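Local coordinates for Rbstp0775 protein (Geobacillus stearothermophilus, PDB 1RZ3), which is of unknown function but probably acts as an ATP-binding kinase, being a P-loop protein of the phosphoribulokinase/uridine kinase family, at residues Phe9-Lys12 with Thr13-Ile17; Leu42-Thr45 with Leu46-Gln49; Phe56-Asp59 with Asp60-Val63; Phe77-Tyr81 with Leu82-Val86; Trp88-Gln92 with Leu93-Leu97. All coordinates share one frame; numbering follows the deposited sequence.

Contact 1. Residues Phe9-Lys12 with Thr13-Ile17; sequences FLCK and TILAI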
# COMPACT_ATOMS: atom_id res chain seq x y z
N PHE A 9 20.11 0.42 -2.27
CA PHE A 9 20.19 1.87 -2.17
C PHE A 9 18.94 2.41 -1.47
O PHE A 9 19.01 3.34 -0.67
CB PHE A 9 20.31 2.51 -3.56
CG PHE A 9 20.51 4.00 -3.51
CD1 PHE A 9 21.71 4.53 -3.05
CD2 PHE A 9 19.49 4.86 -3.89
CE1 PHE A 9 21.89 5.92 -2.97
CE2 PHE A 9 19.66 6.24 -3.81
CZ PHE A 9 20.86 6.77 -3.35
N LEU A 10 17.79 1.81 -1.77
CA LEU A 10 16.54 2.23 -1.15
C LEU A 10 16.60 1.95 0.34
O LEU A 10 16.16 2.75 1.16
CB LEU A 10 15.36 1.50 -1.79
CG LEU A 10 13.96 1.82 -1.27
CD1 LEU A 10 13.71 3.32 -1.31
CD2 LEU A 10 12.93 1.10 -2.13
N CYS A 11 17.16 0.79 0.70
CA CYS A 11 17.29 0.43 2.10
C CYS A 11 18.16 1.46 2.81
O CYS A 11 17.83 1.93 3.90
CB CYS A 11 17.90 -0.97 2.23
SG CYS A 11 18.11 -1.55 3.92
N LYS A 12 19.28 1.83 2.19
CA LYS A 12 20.19 2.82 2.76
C LYS A 12 19.46 4.14 2.95
O LYS A 12 19.59 4.80 3.99
CB LYS A 12 21.39 3.03 1.84
CG LYS A 12 22.46 3.95 2.42
CD LYS A 12 23.50 4.33 1.38
CE LYS A 12 22.90 5.18 0.27
NZ LYS A 12 22.27 6.42 0.82
N THR A 13 18.69 4.53 1.94
CA THR A 13 17.93 5.77 2.00
C THR A 13 16.96 5.74 3.18
O THR A 13 16.84 6.72 3.92
CB THR A 13 17.13 5.96 0.69
OG1 THR A 13 18.06 6.13 -0.40
CG2 THR A 13 16.22 7.19 0.77
N ILE A 14 16.29 4.61 3.36
CA ILE A 14 15.33 4.45 4.45
C ILE A 14 16.02 4.49 5.81
O ILE A 14 15.50 5.08 6.76
CB ILE A 14 14.53 3.13 4.28
CG1 ILE A 14 13.54 3.29 3.12
CG2 ILE A 14 13.80 2.77 5.58
CD1 ILE A 14 12.88 2.00 2.68
N LEU A 15 17.21 3.89 5.90
CA LEU A 15 17.93 3.88 7.17
C LEU A 15 18.49 5.26 7.55
O LEU A 15 18.96 5.45 8.68
CB LEU A 15 19.07 2.86 7.11
CG LEU A 15 18.66 1.39 7.04
CD1 LEU A 15 19.90 0.52 6.80
CD2 LEU A 15 17.96 0.99 8.33
N ALA A 16 18.44 6.21 6.62
CA ALA A 16 18.94 7.56 6.86
C ALA A 16 17.84 8.52 7.31
O ALA A 16 18.13 9.65 7.73
CB ALA A 16 19.62 8.10 5.59
N ILE A 17 16.59 8.09 7.22
CA ILE A 17 15.46 8.93 7.60
C ILE A 17 15.39 9.16 9.11
O ILE A 17 15.55 8.21 9.90
CB ILE A 17 14.12 8.30 7.16
CG1 ILE A 17 14.11 8.09 5.65
CG2 ILE A 17 12.96 9.21 7.58
CD1 ILE A 17 12.90 7.33 5.16

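Contact 2. Residues Leu42-Thr45 with Leu46-Gln49; sequences LSQT and LREQ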
# COMPACT_ATOMS: atom_id res chain seq x y z
N LEU A 42 12.49 -5.73 0.57
CA LEU A 42 12.98 -4.59 1.32
C LEU A 42 12.87 -4.84 2.83
O LEU A 42 13.82 -4.60 3.58
CB LEU A 42 12.21 -3.32 0.94
CG LEU A 42 12.74 -2.01 1.53
CD1 LEU A 42 14.19 -1.81 1.09
CD2 LEU A 42 11.87 -0.86 1.05
N SER A 43 11.71 -5.32 3.27
CA SER A 43 11.51 -5.59 4.69
C SER A 43 12.50 -6.65 5.17
O SER A 43 13.01 -6.57 6.29
CB SER A 43 10.07 -6.07 4.94
OG SER A 43 9.80 -7.27 4.24
N GLN A 44 12.78 -7.63 4.32
CA GLN A 44 13.72 -8.69 4.67
C GLN A 44 15.12 -8.10 4.89
O GLN A 44 15.78 -8.40 5.88
CB GLN A 44 13.76 -9.73 3.55
CG GLN A 44 14.60 -10.96 3.86
CD GLN A 44 14.16 -11.64 5.15
OE1 GLN A 44 14.33 -11.08 6.24
NE2 GLN A 44 13.60 -12.83 5.03
N THR A 45 15.56 -7.28 3.95
CA THR A 45 16.87 -6.64 4.05
C THR A 45 16.98 -5.77 5.30
O THR A 45 18.01 -5.75 5.98
CB THR A 45 17.13 -5.79 2.80
OG1 THR A 45 16.93 -6.59 1.62
CG2 THR A 45 18.56 -5.26 2.80
N LEU A 46 15.90 -5.05 5.62
CA LEU A 46 15.89 -4.19 6.80
C LEU A 46 16.03 -5.01 8.08
O LEU A 46 16.77 -4.63 8.99
CB LEU A 46 14.59 -3.36 6.83
CG LEU A 46 14.53 -2.22 5.81
CD1 LEU A 46 13.12 -1.68 5.71
CD2 LEU A 46 15.50 -1.12 6.21
N ARG A 47 15.33 -6.14 8.14
CA ARG A 47 15.41 -6.99 9.33
C ARG A 47 16.84 -7.47 9.56
O ARG A 47 17.30 -7.57 10.70
CB ARG A 47 14.48 -8.20 9.18
CG ARG A 47 13.01 -7.82 9.19
CD ARG A 47 12.12 -9.05 9.05
NE ARG A 47 10.71 -8.67 9.03
CZ ARG A 47 9.92 -8.78 7.97
NH1 ARG A 47 10.40 -9.29 6.84
NH2 ARG A 47 8.66 -8.37 8.03
N GLU A 48 17.55 -7.76 8.48
CA GLU A 48 18.93 -8.22 8.59
C GLU A 48 19.83 -7.07 9.04
O GLU A 48 20.95 -7.31 9.49
CB GLU A 48 19.38 -8.81 7.25
CG GLU A 48 18.49 -9.98 6.84
CD GLU A 48 18.89 -10.60 5.52
OE1 GLU A 48 18.92 -9.87 4.50
OE2 GLU A 48 19.16 -11.82 5.50
N GLN A 49 19.33 -5.84 8.92
CA GLN A 49 20.09 -4.68 9.36
C GLN A 49 19.70 -4.36 10.80
O GLN A 49 20.07 -3.32 11.35
CB GLN A 49 19.79 -3.46 8.48
CG GLN A 49 20.04 -3.66 7.00
CD GLN A 49 21.38 -4.29 6.70
OE1 GLN A 49 22.42 -3.82 7.16
NE2 GLN A 49 21.36 -5.37 5.92

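Contact 3. Residues Phe56-Asp59 with Asp60-Val63; sequences FHMD and DHIV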
# COMPACT_ATOMS: atom_id res chain seq x y z
N PHE A 56 2.08 -4.60 5.81
CA PHE A 56 0.66 -4.68 5.46
C PHE A 56 0.58 -4.64 3.94
O PHE A 56 1.37 -3.95 3.29
CB PHE A 56 -0.11 -3.48 6.03
CG PHE A 56 -0.35 -3.56 7.51
CD1 PHE A 56 -1.42 -4.29 8.02
CD2 PHE A 56 0.50 -2.92 8.40
CE1 PHE A 56 -1.64 -4.38 9.40
CE2 PHE A 56 0.29 -3.00 9.78
CZ PHE A 56 -0.78 -3.73 10.28
N HIS A 57 -0.38 -5.39 3.38
CA HIS A 57 -0.57 -5.45 1.94
C HIS A 57 -2.01 -5.02 1.70
O HIS A 57 -2.94 -5.74 2.07
CB HIS A 57 -0.35 -6.88 1.45
CG HIS A 57 1.01 -7.42 1.74
ND1 HIS A 57 2.11 -7.16 0.95
CD2 HIS A 57 1.46 -8.21 2.75
CE1 HIS A 57 3.17 -7.75 1.46
NE2 HIS A 57 2.81 -8.39 2.55
N MSE A 58 -2.21 -3.86 1.08
CA MSE A 58 -3.57 -3.36 0.88
C MSE A 58 -4.54 -4.24 0.12
O MSE A 58 -5.75 -4.13 0.31
CB MSE A 58 -3.54 -1.96 0.25
CG MSE A 58 -2.85 -0.91 1.12
SE MSE A 58 -3.40 -0.90 2.98
CE MSE A 58 -5.24 -0.36 2.73
N ASP A 59 -4.04 -5.13 -0.74
CA ASP A 59 -4.95 -6.02 -1.47
C ASP A 59 -5.62 -7.00 -0.51
O ASP A 59 -6.62 -7.63 -0.86
CB ASP A 59 -4.21 -6.79 -2.56
CG ASP A 59 -3.80 -5.91 -3.72
OD1 ASP A 59 -4.60 -5.03 -4.11
OD2 ASP A 59 -2.68 -6.10 -4.24
N ASP A 60 -5.07 -7.13 0.70
CA ASP A 60 -5.65 -8.02 1.71
C ASP A 60 -6.89 -7.36 2.31
O ASP A 60 -7.75 -8.04 2.89
CB ASP A 60 -4.70 -8.25 2.90
CG ASP A 60 -3.51 -9.14 2.56
OD1 ASP A 60 -3.65 -10.02 1.68
OD2 ASP A 60 -2.45 -8.97 3.19
N HIS A 61 -7.00 -6.04 2.17
CA HIS A 61 -8.10 -5.34 2.82
C HIS A 61 -9.17 -4.71 1.95
O HIS A 61 -9.67 -3.62 2.26
CB HIS A 61 -7.50 -4.30 3.77
CG HIS A 61 -6.42 -4.86 4.64
ND1 HIS A 61 -6.66 -5.83 5.59
CD2 HIS A 61 -5.08 -4.63 4.66
CE1 HIS A 61 -5.52 -6.18 6.16
NE2 HIS A 61 -4.55 -5.47 5.62
N ILE A 62 -9.54 -5.40 0.88
CA ILE A 62 -10.58 -4.91 -0.01
C ILE A 62 -11.92 -5.53 0.38
O ILE A 62 -11.97 -6.48 1.17
CB ILE A 62 -10.26 -5.27 -1.48
CG1 ILE A 62 -10.14 -6.79 -1.63
CG2 ILE A 62 -8.98 -4.58 -1.91
CD1 ILE A 62 -9.99 -7.25 -3.05
N VAL A 63 -13.00 -4.98 -0.17
CA VAL A 63 -14.34 -5.47 0.11
C VAL A 63 -14.71 -6.66 -0.77
O VAL A 63 -14.00 -6.98 -1.71
CB VAL A 63 -15.38 -4.35 -0.10
CG1 VAL A 63 -15.07 -3.18 0.83
CG2 VAL A 63 -15.37 -3.89 -1.56
O HOH W 1 -2.06 -6.78 5.17

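Contact 4. Residues Phe77-Tyr81 with Leu82-Val86; sequences FEYYY and LQWDV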
# COMPACT_ATOMS: atom_id res chain seq x y z
N PHE A 77 -14.51 3.64 -11.28
CA PHE A 77 -15.05 4.17 -10.04
C PHE A 77 -15.13 3.08 -8.97
O PHE A 77 -14.88 3.34 -7.79
CB PHE A 77 -16.44 4.75 -10.30
CG PHE A 77 -17.02 5.49 -9.13
CD1 PHE A 77 -16.83 6.86 -9.00
CD2 PHE A 77 -17.75 4.81 -8.16
CE1 PHE A 77 -17.36 7.55 -7.91
CE2 PHE A 77 -18.29 5.50 -7.06
CZ PHE A 77 -18.09 6.87 -6.94
N GLU A 78 -15.50 1.87 -9.39
CA GLU A 78 -15.61 0.74 -8.47
C GLU A 78 -14.23 0.42 -7.90
O GLU A 78 -14.06 0.18 -6.70
CB GLU A 78 -16.14 -0.50 -9.19
CG GLU A 78 -17.49 -0.33 -9.87
CD GLU A 78 -18.04 -1.63 -10.43
OE1 GLU A 78 -17.28 -2.37 -11.07
OE2 GLU A 78 -19.24 -1.90 -10.22
N TYR A 79 -13.24 0.40 -8.79
CA TYR A 79 -11.87 0.09 -8.41
C TYR A 79 -11.23 1.15 -7.53
O TYR A 79 -10.60 0.84 -6.52
CB TYR A 79 -11.05 -0.13 -9.69
CG TYR A 79 -9.58 -0.47 -9.48
CD1 TYR A 79 -9.18 -1.35 -8.48
CD2 TYR A 79 -8.61 0.04 -10.34
CE1 TYR A 79 -7.84 -1.71 -8.33
CE2 TYR A 79 -7.27 -0.32 -10.20
CZ TYR A 79 -6.89 -1.19 -9.20
OH TYR A 79 -5.57 -1.55 -9.09
N TYR A 80 -11.41 2.42 -7.88
CA TYR A 80 -10.79 3.49 -7.10
C TYR A 80 -11.52 3.90 -5.82
O TYR A 80 -10.89 4.16 -4.80
CB TYR A 80 -10.61 4.74 -7.97
CG TYR A 80 -9.76 5.80 -7.30
CD1 TYR A 80 -8.37 5.69 -7.25
CD2 TYR A 80 -10.35 6.89 -6.66
CE1 TYR A 80 -7.59 6.62 -6.57
CE2 TYR A 80 -9.58 7.83 -5.98
CZ TYR A 80 -8.20 7.69 -5.94
OH TYR A 80 -7.43 8.60 -5.26
N TYR A 81 -12.85 3.95 -5.87
CA TYR A 81 -13.63 4.39 -4.72
C TYR A 81 -14.36 3.34 -3.88
O TYR A 81 -14.58 3.55 -2.69
CB TYR A 81 -14.66 5.43 -5.16
CG TYR A 81 -14.09 6.81 -5.40
CD1 TYR A 81 -13.56 7.55 -4.35
CD2 TYR A 81 -14.09 7.37 -6.67
CE1 TYR A 81 -13.04 8.82 -4.55
CE2 TYR A 81 -13.57 8.65 -6.89
CZ TYR A 81 -13.05 9.36 -5.82
OH TYR A 81 -12.53 10.62 -6.01
N LEU A 82 -14.74 2.23 -4.49
CA LEU A 82 -15.48 1.21 -3.76
C LEU A 82 -14.71 -0.02 -3.32
O LEU A 82 -15.10 -0.68 -2.35
CB LEU A 82 -16.70 0.77 -4.58
CG LEU A 82 -17.60 1.91 -5.07
CD1 LEU A 82 -18.80 1.33 -5.80
CD2 LEU A 82 -18.04 2.77 -3.90
N GLN A 83 -13.63 -0.35 -4.02
CA GLN A 83 -12.86 -1.54 -3.69
C GLN A 83 -12.30 -1.54 -2.26
O GLN A 83 -12.14 -2.61 -1.65
CB GLN A 83 -11.72 -1.74 -4.69
CG GLN A 83 -10.97 -3.05 -4.51
CD GLN A 83 -10.50 -3.63 -5.83
OE1 GLN A 83 -11.29 -3.81 -6.75
NE2 GLN A 83 -9.21 -3.93 -5.92
N TRP A 84 -11.99 -0.36 -1.75
CA TRP A 84 -11.49 -0.20 -0.38
C TRP A 84 -12.45 0.69 0.40
O TRP A 84 -12.94 1.69 -0.13
CB TRP A 84 -10.11 0.47 -0.36
CG TRP A 84 -9.00 -0.41 -0.80
CD1 TRP A 84 -8.25 -1.24 -0.02
CD2 TRP A 84 -8.52 -0.58 -2.14
NE1 TRP A 84 -7.35 -1.93 -0.79
CE2 TRP A 84 -7.49 -1.55 -2.10
CE3 TRP A 84 -8.88 -0.02 -3.37
CZ2 TRP A 84 -6.81 -1.97 -3.24
CZ3 TRP A 84 -8.19 -0.44 -4.51
CH2 TRP A 84 -7.17 -1.40 -4.44
N ASP A 85 -12.74 0.32 1.64
CA ASP A 85 -13.60 1.13 2.49
C ASP A 85 -12.59 2.12 3.07
O ASP A 85 -12.06 1.93 4.17
CB ASP A 85 -14.21 0.29 3.61
CG ASP A 85 -15.24 1.06 4.41
OD1 ASP A 85 -15.11 2.30 4.51
OD2 ASP A 85 -16.17 0.42 4.95
N VAL A 86 -12.32 3.17 2.31
CA VAL A 86 -11.34 4.18 2.68
C VAL A 86 -11.50 4.75 4.09
O VAL A 86 -10.52 4.84 4.83
CB VAL A 86 -11.35 5.34 1.66
CG1 VAL A 86 -10.33 6.39 2.04
CG2 VAL A 86 -11.06 4.79 0.27
O HOH W 2 -11.56 2.25 -2.72

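Contact 5. Residues Trp88-Gln92 with Leu93-Leu97; sequences WLTHQ and LFRQL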
# COMPACT_ATOMS: atom_id res chain seq x y z
N TRP A 88 -13.21 3.47 6.74
CA TRP A 88 -13.03 2.46 7.79
C TRP A 88 -11.53 2.21 7.98
O TRP A 88 -11.04 2.14 9.11
CB TRP A 88 -13.73 1.15 7.41
CG TRP A 88 -13.76 0.14 8.53
CD1 TRP A 88 -14.69 0.04 9.53
CD2 TRP A 88 -12.78 -0.87 8.80
NE1 TRP A 88 -14.36 -0.97 10.40
CE2 TRP A 88 -13.19 -1.54 9.98
CE3 TRP A 88 -11.59 -1.27 8.17
CZ2 TRP A 88 -12.45 -2.60 10.53
CZ3 TRP A 88 -10.86 -2.32 8.72
CH2 TRP A 88 -11.30 -2.97 9.89
N LEU A 89 -10.80 2.08 6.87
CA LEU A 89 -9.36 1.83 6.95
C LEU A 89 -8.63 3.01 7.57
O LEU A 89 -7.64 2.82 8.30
CB LEU A 89 -8.80 1.53 5.55
CG LEU A 89 -9.23 0.15 5.05
CD1 LEU A 89 -8.97 0.04 3.56
CD2 LEU A 89 -8.49 -0.94 5.83
N THR A 90 -9.10 4.22 7.31
CA THR A 90 -8.47 5.39 7.90
C THR A 90 -8.62 5.29 9.42
O THR A 90 -7.66 5.51 10.17
CB THR A 90 -9.14 6.70 7.44
OG1 THR A 90 -9.05 6.82 6.02
CG2 THR A 90 -8.46 7.90 8.10
N HIS A 91 -9.83 4.97 9.87
CA HIS A 91 -10.13 4.85 11.30
C HIS A 91 -9.48 3.65 11.99
O HIS A 91 -8.90 3.79 13.06
CB HIS A 91 -11.64 4.74 11.51
CG HIS A 91 -12.38 6.03 11.36
ND1 HIS A 91 -12.19 6.89 10.30
CD2 HIS A 91 -13.36 6.59 12.12
CE1 HIS A 91 -13.02 7.91 10.41
NE2 HIS A 91 -13.74 7.75 11.50
N GLN A 92 -9.59 2.49 11.36
CA GLN A 92 -9.08 1.26 11.97
C GLN A 92 -7.66 0.83 11.66
O GLN A 92 -7.12 -0.06 12.33
CB GLN A 92 -10.04 0.11 11.65
CG GLN A 92 -11.47 0.37 12.11
CD GLN A 92 -11.54 0.81 13.56
OE1 GLN A 92 -10.83 0.28 14.42
NE2 GLN A 92 -12.42 1.77 13.85
N LEU A 93 -7.04 1.44 10.65
CA LEU A 93 -5.67 1.07 10.31
C LEU A 93 -4.70 2.25 10.35
O LEU A 93 -3.85 2.34 11.24
CB LEU A 93 -5.62 0.41 8.92
CG LEU A 93 -4.24 0.02 8.37
CD1 LEU A 93 -3.56 -0.95 9.32
CD2 LEU A 93 -4.41 -0.61 7.00
N PHE A 94 -4.83 3.16 9.40
CA PHE A 94 -3.92 4.29 9.30
C PHE A 94 -3.76 5.16 10.54
O PHE A 94 -2.64 5.45 10.94
CB PHE A 94 -4.27 5.12 8.07
CG PHE A 94 -4.04 4.39 6.77
CD1 PHE A 94 -2.75 4.22 6.28
CD2 PHE A 94 -5.10 3.80 6.09
CE1 PHE A 94 -2.51 3.46 5.13
CE2 PHE A 94 -4.88 3.04 4.94
CZ PHE A 94 -3.58 2.88 4.46
N ARG A 95 -4.87 5.57 11.16
CA ARG A 95 -4.79 6.41 12.36
C ARG A 95 -4.17 5.67 13.54
O ARG A 95 -3.68 6.29 14.48
CB ARG A 95 -6.19 6.89 12.78
CG ARG A 95 -6.82 7.94 11.90
CD ARG A 95 -8.15 8.41 12.49
NE ARG A 95 -8.81 9.41 11.64
CZ ARG A 95 -9.99 9.96 11.92
NH1 ARG A 95 -10.65 9.62 13.01
NH2 ARG A 95 -10.51 10.85 11.08
N GLN A 96 -4.19 4.34 13.47
CA GLN A 96 -3.66 3.50 14.55
C GLN A 96 -2.20 3.08 14.42
O GLN A 96 -1.63 2.54 15.37
CB GLN A 96 -4.51 2.23 14.66
CG GLN A 96 -6.01 2.48 14.74
CD GLN A 96 -6.39 3.24 15.99
OE1 GLN A 96 -6.09 2.81 17.11
NE2 GLN A 96 -7.04 4.38 15.82
N LEU A 97 -1.59 3.31 13.27
CA LEU A 97 -0.21 2.89 13.05
C LEU A 97 0.83 3.40 14.04
O LEU A 97 1.75 2.66 14.41
CB LEU A 97 0.23 3.25 11.63
CG LEU A 97 -0.58 2.61 10.50
CD1 LEU A 97 -0.05 3.08 9.16
CD2 LEU A 97 -0.51 1.10 10.60

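Contact 1. Residues Phe9-Lys12 with Thr13-Ile17
Helix 3-15, which lies against the parallel sheet of this P-loop protein, contains Phe9 and Thr13 one turn apart, and the two make the polar centre of a local i to i+4 contact. Phe9 O takes two bonds from Thr13: the backbone N donates at 2.9 Å, and OG1 donates to the same Phe9 O at 3.0 Å. The donors arrive from opposite faces of the carbonyl plane, with the hydroxyl 36° out of it and therefore not on a lone pair. Thr13 can do this because OG1 stands beside its own backbone N (chi1 -65°), which turns the hydroxyl back along the helix toward the preceding turn. From there OG1 also lies over one face of the Phe9 ring, displaced toward the rim, with Phe9 CE2 3.8 Å from Thr13 OG1. Replacing Thr13 by a valine would probably leave Phe9 O with the backbone donor but without the second bond that fixes the rotation of this side chain. The inward side is apolar. Leu10 and Ile14 cross obliquely, Leu10 CG meeting Ile14 CD1 at 4.1 Å. Both rest on Leu42 of helix 35-48, and on the sheet side they reach Val148 and Phe146 respectively. One residue further round, Cys11 touches Leu15, SG of Cys11 lying 4.0 Å from CD1 of Leu15. Cys11 O accepts the helix bond from Leu15 N, and the Leu15 side chain starts out alongside that carbonyl, with Leu15 CG 3.3 Å from Cys11 O.

Contact 2. Residues Leu42-Thr45 with Leu46-Gln49
Leu42 and Leu46 make the tightly packed side of this turn. Leu46 CG lies 3.3 Å from Leu42 O, the oxygen that also accepts the Leu46 N helix bond, and beyond it Leu46 CD1 reaches Leu42 CG at 4.2 Å. Both leucines press on Met129 of strand 127-132; on another flank Leu46 and Thr45 meet Cys11 of helix 3-15. Ser43 is buried as well. Its OG stands between the backbone N and the carbonyl carbon (chi1 61°), a position from which it bonds back to the carbonyls of Ala39 and Asn40. These residues belong to helix 35-48, which follows a loop with a P-loop (Walker A) sequence pattern, consistent with the strand-loop-helix unit of P-loop kinases. Toward solvent the fit changes. Arg47 runs extended from CG to NE back along the helix, so that Ser43 CB sits over one face of its guanidinium, 4.1 Å from Arg47 CZ. Arg47 NH1 comes within 3.3 Å of Ser43 OG, while NH2 is held by a hydrogen bond to Val53 O. Gln44 crosses this chain at about a right angle, its amide plane 80° from the guanidinium, and Gln44 OE1 approaches Arg47 CD no closer than 4.1 Å. At the exposed far end Gln49 bends at chi2 (-48°) and folds back beside Thr45. There its amide donates a weak bond from Gln49 NE2 to Thr45 O at 3.4 Å, and Gln49 N, bonded mainly to Leu46 O at 2.8 Å, adds another weak bond to the Thr45 oxygen.

Contact 3. Residues Phe56-Asp59 with Asp60-Val63
His57 and Asp60 lie side by side at a tight turn that ends strand 53-57, and three kinds of interaction hold it. The turn follows a strand of the P-loop fold, and His57 touches residues of the probable Walker A motif. The first kind is backbone bonding with 3-10 spacing: Asp60 N donates to His57 O at 2.9 Å, and His61 N donates to Met58 O at the same 2.9 Å. In the second of these the donor stands 62° above the carbonyl plane. The second kind is water-mediated. One water accepts from His57 N at 2.8 Å, donates to Asp60 OD2 at 3.0 Å and bonds to His61 NE2 at 2.8 Å, tying strand and turn together. Asp60 has its carboxylate beside its own backbone N (chi1 -72°), which carries OD2 back toward the strand to meet this water. The third kind is direct side-chain contact. Asp60 OD2 approaches His57 CB to 3.4 Å and lies near the plane of the imidazole at its edge, ring and carboxylate planes being 78° apart; the ring's ND1 is bonded to Glu131. Asp60 CB also sits over the centre of the His61 ring, and His61 NE2 lies at the edge of the Phe56 ring, near its plane, 4.1 Å from Phe56 CD1. In the fold, Phe56 and the selenomethionine Met58 lie against strand 127-132 and helix 86-94, through Ile130, Leu89, Leu93 and Phe94. His61 meets Phe107 of strand 102-109 edge-to-face, and Ile62 reaches Trp84 in the loop between helices 75-82 and 86-94.

Contact 4. Residues Phe77-Tyr81 with Leu82-Val86
Gln83 folds against Tyr79 where helix 75-82, widened by a pi-type turn at residues 78-81, gives way to the loop leading to helix 86-94. Its CB starts 3.4 Å from Tyr79 O. CG, anti to the backbone N (chi1 -173°), lies over one face of the Trp84 indole, off toward its rim. CD then comes to the edge of the phenol ring in its plane, 3.7 Å from Tyr79 CD1. At the tip Gln83 NE2 is 3.6 Å from Tyr79 CE1, with amide and ring planes 58° apart, while OE1 has a hydrogen bond outside the two segments. Replacing Gln83 by an alanine would probably open a gap beside the Tyr79 ring edge and uncover part of the indole face. Trp84 joins from alongside, CH2 4.0 Å from Tyr79 CE1, and its NE1 bonds to Met58 O. The helical bonding loosens here: Glu78 O accepts weak bonds from both Leu82 N and Gln83 N, the latter at 2.8 Å. A water accepts from Trp84 N and donates to Tyr80 O. Tyr79 O, in contrast, is buried at the indole edge, 3.4 Å from Trp84 CZ3, an apolar setting likely to leave this carbonyl without a hydrogen bond.

Contact 5. Residues Trp88-Gln92 with Leu93-Leu97
Leu89 O is shared by Leu93 N at 2.8 Å and Phe94 N at 3.0 Å, so the backbone of helix 86-94 passes here from i+4 to i+5 bonding. The pi-type widening at residues 90-92 continues with Arg95 N, which donates in the carbonyl plane to Thr90 O at 3.0 Å. A type I turn from Phe94 to Leu97 follows. Arg95 lies alongside His91, four residues back. Arg95 CG stands beside its own backbone N (chi1 -72°) and the chain runs extended to NE, so the guanidinium lies flat over the imidazole, centres 4.2 Å apart and planes 19° from parallel. Its NH1 is above the middle of the ring, 3.9 Å from His91 NE2. Thr90 CG2 borders the same arginine, 3.9 Å from Arg95 NE, while Thr90 OG1 bonds to Val86 O. Gln96 NE2 gives only a weak bond to His91 O. On the buried side, Leu89 CB meets Phe94 CE2 at 4.2 Å. The stacked pair is at the surface, whereas Phe94 stacks on Trp140 and packs on Ile130 of strand 127-132; Leu93 reaches Leu103 of strand 102-109, placing the helix between the parallel sheet and the two-stranded antiparallel one.

The five contacts follow one another along the chain without overlap and form two groups. Contacts 1 and 2, centres 11 Å apart, join helices 3-15 and 35-48 through apolar packing that includes Leu15 on Leu46. Contacts 3, 4 and 5 form the second group, with centres 12 to 16 Å apart and every pair touching: the turn after edge strand 53-57 bonds to the loop at Gln83 and Trp84, and Leu89 meets Met58 and Trp84. Contacts 1 and 4, about 32 Å apart between centres, lie on opposite sides of the chain's centre. Strand 127-132, neighbour of 53-57 in the parallel sheet, touches contacts 2, 3 and 5, linking both groups in one P-loop fold.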